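Side-chain contact in putative surface-anchored fimbrial subunit (Corynebacterium diphtheriae, PDB 3HR6), which builds the shaft of a cell-wall-anchored pilus as the major pilin, from tandem Ig-like modules stabilised by isopeptide and disulfide bonds: residues Lys199-Thr202 / Asn203-Thr206. Residues are numbered along the deposited sequence; the frame is centred on the assembly and turned at random. Where two conformers were deposited one is given.
Sequences KPDT and NKIT
The carboxylate oxygen OD1 of D201 accepts the backbone N-H of N203, OD1 to N 2.9 Å. Side-chain oxygen to the N-H two residues on defines an Asx turn, here in the Ig-like, Cna-B-type module, on the loop between strands 187-192 and 206-209. The donor does not lie in the carboxylate plane but stands 44° above it.

Around the same peptides runs a type I beta turn: the O of D201 accepts the N of K204 at 2.9 Å, and T202 and N203 both have right-handed helical backbone angles. CG of D201 is anti to its own N (chi1 179°), which sets the carboxylate beside the carbonyl carbon of D201, where OD1 can meet the N of N203 and OD2 the lysine.

OD2, the other carboxylate oxygen, forms a salt bridge to K204 NZ at 3.1 Å. The ammonium arrives on the anti side, 32° out of plane, with the lysine chain bent at its last torsion; on the way, CD passes OD2 at 3.6 Å. The two oxygens thus have separate partners, which should restrict rotation of the carboxylate. K204 also touches E257 on strand 251-259, and D201 shares a backbone hydrogen bond with that glutamate, so the turn sits against the strand beside which 206-209 pairs.

CD1 of I205 lies beside the turn, nearly level with it, 3.9 Å from T202 CA, and the same methyl meets P200 CB at 4.2 Å.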
loop_
_atom_site.group_PDB
_atom_site.type_symbol
_atom_site.label_atom_id
_atom_site.label_comp_id
_atom_site.label_asym_id
_atom_site.label_seq_id
_atom_site.Cartn_x
_atom_site.Cartn_y
_atom_site.Cartn_z
ATOM N N LYS A 199 7.992 -14.709 0.410
ATOM C CA LYS A 199 7.207 -14.469 1.588
ATOM C C LYS A 199 8.057 -13.774 2.655
ATOM O O LYS A 199 9.245 -14.014 2.746
ATOM C CB LYS A 199 6.614 -15.776 2.103
ATOM C CG LYS A 199 5.479 -16.272 1.195
ATOM C CD LYS A 199 4.768 -17.437 1.772
ATOM C CE LYS A 199 3.858 -18.072 0.747
ATOM N NZ LYS A 199 4.634 -18.839 -0.245
ATOM N N PRO A 200 7.431 -12.912 3.440
ATOM C CA PRO A 200 8.100 -12.177 4.514
ATOM C C PRO A 200 8.614 -13.114 5.567
ATOM O O PRO A 200 7.923 -14.091 5.916
ATOM C CB PRO A 200 6.980 -11.338 5.114
ATOM C CG PRO A 200 5.822 -11.433 4.119
ATOM C CD PRO A 200 5.971 -12.744 3.504
ATOM N N ASP A 201 9.793 -12.823 6.104
ATOM C CA ASP A 201 10.310 -13.625 7.211
ATOM C C ASP A 201 9.466 -13.364 8.461
ATOM O O ASP A 201 9.447 -12.257 8.960
ATOM C CB ASP A 201 11.776 -13.263 7.455
ATOM C CG ASP A 201 12.398 -14.033 8.616
ATOM O OD1 ASP A 201 11.722 -14.713 9.431
ATOM O OD2 ASP A 201 13.636 -13.985 8.686
ATOM N N THR A 202 8.760 -14.374 8.971
ATOM C CA THR A 202 7.837 -14.076 10.073
ATOM C C THR A 202 8.570 -13.611 11.332
ATOM O O THR A 202 7.974 -12.888 12.117
ATOM C CB THR A 202 6.829 -15.204 10.436
ATOM O OG1 THR A 202 7.521 -16.384 10.878
ATOM C CG2 THR A 202 5.934 -15.526 9.260
ATOM N N ASN A 203 9.857 -13.906 11.484
ATOM C CA ASN A 203 10.581 -13.408 12.684
ATOM C C ASN A 203 11.046 -11.962 12.536
ATOM O O ASN A 203 11.587 -11.396 13.491
ATOM C CB ASN A 203 11.761 -14.326 13.024
ATOM C CG ASN A 203 11.309 -15.709 13.356
ATOM O OD1 ASN A 203 11.906 -16.695 12.922
ATOM N ND2 ASN A 203 10.225 -15.810 14.090
ATOM N N LYS A 204 10.823 -11.394 11.363
ATOM C CA LYS A 204 11.194 -10.011 11.084
ATOM C C LYS A 204 10.028 -9.081 10.846
ATOM O O LYS A 204 10.235 -7.969 10.438
ATOM C CB LYS A 204 12.219 -9.972 9.952
ATOM C CG LYS A 204 13.501 -10.682 10.360
ATOM C CD LYS A 204 14.544 -10.568 9.294
ATOM C CE LYS A 204 15.937 -10.970 9.776
ATOM N NZ LYS A 204 16.171 -12.401 9.584
ATOM N N ILE A 205 8.801 -9.522 11.123
ATOM C CA ILE A 205 7.630 -8.650 11.049
ATOM C C ILE A 205 7.439 -8.039 12.412
ATOM O O ILE A 205 7.293 -8.746 13.384
ATOM C CB ILE A 205 6.349 -9.398 10.650
ATOM C CG1 ILE A 205 6.569 -10.154 9.323
ATOM C CG2 ILE A 205 5.204 -8.426 10.521
ATOM C CD1 ILE A 205 5.469 -11.168 9.038
ATOM N N THR A 206 7.452 -6.705 12.454
ATOM C CA THR A 206 7.297 -6.015 13.709
ATOM C C THR A 206 6.184 -4.983 13.620
ATOM O O THR A 206 5.912 -4.400 12.560
ATOM C CB THR A 206 8.605 -5.313 14.144
ATOM O OG1 THR A 206 8.918 -4.287 13.193
ATOM C CG2 THR A 206 9.772 -6.370 14.259
#